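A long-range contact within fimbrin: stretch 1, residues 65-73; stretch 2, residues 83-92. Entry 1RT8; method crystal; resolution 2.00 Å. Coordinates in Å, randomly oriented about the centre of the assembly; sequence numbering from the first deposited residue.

Stretch 1, residues 65-73: TIDERVLNK
Stretch 2 83-92: FKCIENNNVV

Stretch 2 is helical throughout, part of a longer helix, with phi/psi near -60/-45 and i-to-i+4 bonds such as N88 N to K84 O at 3.1 Å. Stretch 1 is irregular: I66 and D67 are extended (-119/131 and -85/101), E68, R69 and V70 form a 3-10 turn, and L71 and N72 extend again (-82/143 and -77/126). The turn is closed by V70 N to D67 O and L71 N to E68 O, both 3.1 Å. The stretches run in opposite senses, as the CA register shows in the order of the pairs: I66 with V91 (7.7 Å), L71 with N88 (5.5 Å), N72 with K84 (6.2 Å).

Polar contacts concentrate on N72, which has the largest covered area, 107 Å². N88 (chi1 -77°, chi2 2°) presents its amide to the N72 backbone and pairs with it twice: N72 N donates to N88 OD1 (2.8 Å, 170°), and N88 ND2 donates to N72 O (2.9 Å, 163°). The near-linear angles support both assignments. The CA-to-CB bond of N72 points toward the helix, and with chi1 -62° and chi2 -51° its ND2 donates to E87 OE1 (2.9 Å, 160°) and to K84 O (3.0 Å, 144°). K84 O also accepts from N88 N, so the contact adds to the helical bond. N72 ND2 lies 3.4 Å from N88 OD1, but the angle is too poor for a hydrogen bond.

Apolar packing centres on V91 (chi1 173°), whose CA-to-CB bond points toward stretch 1. V91 CG1 meets I66 CG2 at 3.7 Å, V91 CG2 meets V70 CG2 at 4.0 Å, and V91 CB lies 4.1 Å from L71 CD2. I66 and L71 are both m,t; V70 is m.

A salt bridge links R69 NH2 to D67 OD2 (2.7 Å), while D67 OD1 accepts from R69 NE (2.9 Å) and R69 N (3.0 Å), all within stretch 1; neither residue contacts the helix.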

ATOM      1  N   THR A  65      -7.251   0.092   8.581  1.00 27.99           N
ATOM      2  CA  THR A  65      -5.799  -0.027   8.583  1.00 27.16           C
ATOM      3  C   THR A  65      -5.284   0.356   9.965  1.00 26.41           C
ATOM      4  O   THR A  65      -4.371  -0.274  10.507  1.00 26.82           O
ATOM      5  CB  THR A  65      -5.164   0.900   7.534  1.00 26.90           C
ATOM      6  OG1 THR A  65      -5.630   0.529   6.233  1.00 27.29           O
ATOM      7  CG2 THR A  65      -3.650   0.794   7.572  1.00 26.39           C
ATOM      8  N   ILE A  66      -5.885   1.383  10.544  1.00 25.56           N
ATOM      9  CA  ILE A  66      -5.474   1.853  11.859  1.00 25.39           C
ATOM     10  C   ILE A  66      -6.587   1.752  12.899  1.00 27.27           C
ATOM     11  O   ILE A  66      -7.714   2.180  12.643  1.00 25.99           O
ATOM     12  CB  ILE A  66      -5.019   3.326  11.781  1.00 24.66           C
ATOM     13  CG1 ILE A  66      -3.851   3.458  10.802  1.00 23.16           C
ATOM     14  CG2 ILE A  66      -4.626   3.828  13.159  1.00 23.50           C
ATOM     15  CD1 ILE A  66      -3.495   4.896  10.475  1.00 19.66           C
ATOM     16  N   ASP A  67      -6.270   1.169  14.057  1.00 27.22           N
ATOM     17  CA  ASP A  67      -7.220   1.066  15.170  1.00 27.72           C
ATOM     18  C   ASP A  67      -6.985   2.410  15.821  1.00 27.48           C
ATOM     19  O   ASP A  67      -5.994   2.594  16.530  1.00 26.05           O
ATOM     20  CB  ASP A  67      -6.820  -0.045  16.148  1.00 28.37           C
ATOM     21  CG  ASP A  67      -7.789  -0.175  17.329  1.00 30.14           C
ATOM     22  OD1 ASP A  67      -8.309   0.865  17.806  1.00 30.56           O
ATOM     23  OD2 ASP A  67      -8.016  -1.318  17.793  1.00 28.24           O
ATOM     24  N   GLU A  68      -7.886   3.353  15.572  1.00 27.04           N
ATOM     25  CA  GLU A  68      -7.727   4.703  16.093  1.00 28.03           C
ATOM     26  C   GLU A  68      -7.601   4.837  17.605  1.00 27.69           C
ATOM     27  O   GLU A  68      -7.187   5.882  18.105  1.00 25.98           O
ATOM     28  CB  GLU A  68      -8.850   5.589  15.559  1.00 29.72           C
ATOM     29  CG  GLU A  68      -9.021   5.454  14.054  1.00 32.74           C
ATOM     30  CD  GLU A  68      -9.883   6.553  13.460  1.00 36.77           C
ATOM     31  OE1 GLU A  68     -10.661   7.169  14.217  1.00 37.32           O
ATOM     32  OE2 GLU A  68      -9.788   6.791  12.232  1.00 38.77           O
ATOM     33  N   ARG A  69      -7.935   3.789  18.345  1.00 28.74           N
ATOM     34  CA  ARG A  69      -7.803   3.878  19.792  1.00 30.55           C
ATOM     35  C   ARG A  69      -6.339   3.926  20.244  1.00 31.74           C
ATOM     36  O   ARG A  69      -6.073   4.093  21.432  1.00 30.78           O
ATOM     37  CB  ARG A  69      -8.511   2.706  20.463  1.00 31.02           C
ATOM     38  CG  ARG A  69     -10.013   2.706  20.235  1.00 31.81           C
ATOM     39  CD  ARG A  69     -10.606   1.423  20.735  1.00 32.34           C
ATOM     40  NE  ARG A  69      -9.928   0.273  20.150  1.00 34.84           N
ATOM     41  CZ  ARG A  69     -10.127  -0.981  20.536  1.00 38.23           C
ATOM     42  NH1 ARG A  69     -10.987  -1.242  21.509  1.00 40.85           N
ATOM     43  NH2 ARG A  69      -9.465  -1.973  19.953  1.00 38.83           N
ATOM     44  N   VAL A  70      -5.390   3.777  19.313  1.00 31.49           N
ATOM     45  CA  VAL A  70      -3.962   3.842  19.667  1.00 30.23           C
ATOM     46  C   VAL A  70      -3.441   5.274  19.526  1.00 30.27           C
ATOM     47  O   VAL A  70      -2.362   5.609  20.021  1.00 31.39           O
ATOM     48  CB  VAL A  70      -3.061   2.939  18.758  1.00 30.79           C
ATOM     49  CG1 VAL A  70      -3.552   1.501  18.768  1.00 30.16           C
ATOM     50  CG2 VAL A  70      -3.016   3.495  17.340  1.00 29.39           C
ATOM     51  N   LEU A  71      -4.213   6.121  18.854  1.00 29.59           N
ATOM     52  CA  LEU A  71      -3.809   7.501  18.631  1.00 30.93           C
ATOM     53  C   LEU A  71      -4.095   8.417  19.808  1.00 33.24           C
ATOM     54  O   LEU A  71      -5.117   8.277  20.479  1.00 33.68           O
ATOM     55  CB  LEU A  71      -4.527   8.062  17.400  1.00 29.63           C
ATOM     56  CG  LEU A  71      -4.315   7.337  16.072  1.00 27.82           C
ATOM     57  CD1 LEU A  71      -5.315   7.835  15.050  1.00 25.80           C
ATOM     58  CD2 LEU A  71      -2.883   7.558  15.600  1.00 27.55           C
ATOM     59  N   ASN A  72      -3.182   9.352  20.051  1.00 34.84           N
ATOM     60  CA  ASN A  72      -3.362  10.340  21.110  1.00 37.42           C
ATOM     61  C   ASN A  72      -4.346  11.312  20.484  1.00 41.17           C
ATOM     62  O   ASN A  72      -4.092  11.825  19.390  1.00 38.82           O
ATOM     63  CB  ASN A  72      -2.043  11.038  21.409  1.00 36.09           C
ATOM     64  CG  ASN A  72      -0.991  10.079  21.913  1.00 34.19           C
ATOM     65  OD1 ASN A  72      -1.237   9.321  22.841  1.00 31.19           O
ATOM     66  ND2 ASN A  72       0.188  10.106  21.303  1.00 35.77           N
ATOM     67  N   LYS A  73      -5.456  11.581  21.166  1.00 45.29           N
ATOM     68  CA  LYS A  73      -6.485  12.437  20.586  1.00 50.86           C
ATOM     69  C   LYS A  73      -6.784  13.810  21.176  1.00 54.31           C
ATOM     70  O   LYS A  73      -7.949  14.141  21.395  1.00 57.20           O
ATOM     71  CB  LYS A  73      -7.791  11.643  20.498  1.00 50.56           C
ATOM     72  CG  LYS A  73      -7.677  10.389  19.652  1.00 52.59           C
ATOM     73  CD  LYS A  73      -8.936   9.554  19.705  1.00 54.96           C
ATOM     74  CE  LYS A  73      -8.787   8.296  18.868  1.00 55.78           C
ATOM     75  NZ  LYS A  73      -9.997   7.422  18.939  1.00 59.59           N
ATOM     76  N   PHE A  83       6.101  14.720  21.736  1.00 30.82           N
ATOM     77  CA  PHE A  83       6.160  13.303  22.061  1.00 31.34           C
ATOM     78  C   PHE A  83       4.923  12.529  21.577  1.00 29.22           C
ATOM     79  O   PHE A  83       5.033  11.431  21.020  1.00 26.09           O
ATOM     80  CB  PHE A  83       6.297  13.142  23.573  1.00 35.67           C
ATOM     81  CG  PHE A  83       6.489  11.731  24.010  1.00 41.40           C
ATOM     82  CD1 PHE A  83       7.763  11.170  24.043  1.00 42.89           C
ATOM     83  CD2 PHE A  83       5.397  10.949  24.376  1.00 42.85           C
ATOM     84  CE1 PHE A  83       7.953   9.847  24.439  1.00 45.30           C
ATOM     85  CE2 PHE A  83       5.572   9.626  24.772  1.00 46.36           C
ATOM     86  CZ  PHE A  83       6.857   9.073  24.804  1.00 46.43           C
ATOM     87  N   LYS A  84       3.739  13.087  21.803  1.00 28.68           N
ATOM     88  CA  LYS A  84       2.521  12.412  21.378  1.00 26.69           C
ATOM     89  C   LYS A  84       2.341  12.474  19.865  1.00 25.00           C
ATOM     90  O   LYS A  84       1.831  11.529  19.263  1.00 23.75           O
ATOM     91  CB  LYS A  84       1.301  12.994  22.095  1.00 28.60           C
ATOM     92  CG  LYS A  84       1.184  12.528  23.546  1.00 30.49           C
ATOM     93  CD  LYS A  84      -0.118  12.985  24.190  1.00 35.48           C
ATOM     94  CE  LYS A  84      -0.249  12.417  25.601  1.00 36.51           C
ATOM     95  NZ  LYS A  84       0.939  12.764  26.421  1.00 38.32           N
ATOM     96  N   CYS A  85       2.767  13.575  19.257  1.00 23.89           N
ATOM     97  CA  CYS A  85       2.682  13.726  17.806  1.00 26.70           C
ATOM     98  C   CYS A  85       3.581  12.685  17.112  1.00 28.61           C
ATOM     99  O   CYS A  85       3.220  12.144  16.060  1.00 28.37           O
ATOM    100  CB  CYS A  85       3.115  15.130  17.380  1.00 28.87           C
ATOM    101  SG  CYS A  85       1.975  16.483  17.803  1.00 32.51           S
ATOM    102  N   ILE A  86       4.748  12.410  17.697  1.00 27.29           N
ATOM    103  CA  ILE A  86       5.666  11.434  17.123  1.00 25.54           C
ATOM    104  C   ILE A  86       5.061  10.030  17.155  1.00 26.32           C
ATOM    105  O   ILE A  86       5.140   9.299  16.162  1.00 25.68           O
ATOM    106  CB  ILE A  86       7.019  11.412  17.865  1.00 27.04           C
ATOM    107  CG1 ILE A  86       7.790  12.706  17.594  1.00 26.41           C
ATOM    108  CG2 ILE A  86       7.833  10.203  17.419  1.00 23.42           C
ATOM    109  CD1 ILE A  86       8.132  12.932  16.124  1.00 27.82           C
ATOM    110  N   GLU A  87       4.465   9.658  18.290  1.00 25.25           N
ATOM    111  CA  GLU A  87       3.824   8.352  18.433  1.00 24.44           C
ATOM    112  C   GLU A  87       2.762   8.216  17.349  1.00 23.79           C
ATOM    113  O   GLU A  87       2.714   7.223  16.632  1.00 22.96           O
ATOM    114  CB  GLU A  87       3.166   8.204  19.816  1.00 25.84           C
ATOM    115  CG  GLU A  87       4.141   8.255  20.996  1.00 28.94           C
ATOM    116  CD  GLU A  87       3.444   8.129  22.340  1.00 31.29           C
ATOM    117  OE1 GLU A  87       2.436   8.829  22.566  1.00 34.79           O
ATOM    118  OE2 GLU A  87       3.901   7.333  23.177  1.00 34.08           O
ATOM    119  N   ASN A  88       1.900   9.222  17.236  1.00 24.97           N
ATOM    120  CA  ASN A  88       0.856   9.206  16.221  1.00 23.86           C
ATOM    121  C   ASN A  88       1.473   9.134  14.819  1.00 22.74           C
ATOM    122  O   ASN A  88       0.998   8.400  13.952  1.00 23.35           O
ATOM    123  CB  ASN A  88      -0.010  10.470  16.322  1.00 24.89           C
ATOM    124  CG  ASN A  88      -1.003  10.416  17.475  1.00 25.16           C
ATOM    125  OD1 ASN A  88      -1.038   9.455  18.234  1.00 26.06           O
ATOM    126  ND2 ASN A  88      -1.823  11.459  17.600  1.00 28.16           N
ATOM    127  N   ASN A  89       2.525   9.908  14.590  1.00 22.28           N
ATOM    128  CA  ASN A  89       3.153   9.905  13.275  1.00 22.36           C
ATOM    129  C   ASN A  89       3.821   8.584  12.939  1.00 20.96           C
ATOM    130  O   ASN A  89       3.929   8.223  11.768  1.00 22.91           O
ATOM    131  CB  ASN A  89       4.117  11.085  13.143  1.00 22.79           C
ATOM    132  CG  ASN A  89       3.376  12.414  13.051  1.00 26.73           C
ATOM    133  OD1 ASN A  89       2.212  12.451  12.649  1.00 26.72           O
ATOM    134  ND2 ASN A  89       4.043  13.500  13.408  1.00 27.99           N
ATOM    135  N   ASN A  90       4.250   7.848  13.958  1.00 22.25           N
ATOM    136  CA  ASN A  90       4.846   6.534  13.721  1.00 23.08           C
ATOM    137  C   ASN A  90       3.758   5.624  13.145  1.00 23.04           C
ATOM    138  O   ASN A  90       4.008   4.827  12.232  1.00 20.05           O
ATOM    139  CB  ASN A  90       5.370   5.926  15.026  1.00 21.78           C
ATOM    140  CG  ASN A  90       6.700   6.510  15.448  1.00 25.83           C
ATOM    141  OD1 ASN A  90       7.365   7.181  14.669  1.00 25.34           O
ATOM    142  ND2 ASN A  90       7.098   6.243  16.684  1.00 27.47           N
ATOM    143  N   VAL A  91       2.551   5.739  13.703  1.00 21.41           N
ATOM    144  CA  VAL A  91       1.408   4.942  13.245  1.00 20.08           C
ATOM    145  C   VAL A  91       1.075   5.285  11.788  1.00 19.26           C
ATOM    146  O   VAL A  91       0.807   4.399  10.979  1.00 20.69           O
ATOM    147  CB  VAL A  91       0.159   5.208  14.112  1.00 20.93           C
ATOM    148  CG1 VAL A  91      -1.044   4.500  13.510  1.00 20.04           C
ATOM    149  CG2 VAL A  91       0.394   4.720  15.535  1.00 17.99           C
ATOM    150  N   VAL A  92       1.084   6.576  11.469  1.00 19.54           N
ATOM    151  CA  VAL A  92       0.814   7.047  10.109  1.00 20.90           C
ATOM    152  C   VAL A  92       1.851   6.492   9.134  1.00 21.67           C
ATOM    153  O   VAL A  92       1.511   5.808   8.165  1.00 23.82           O
ATOM    154  CB  VAL A  92       0.854   8.599  10.043  1.00 21.15           C
ATOM    155  CG1 VAL A  92       0.970   9.072   8.599  1.00 20.70           C
ATOM    156  CG2 VAL A  92      -0.409   9.175  10.683  1.00 24.41           C
TER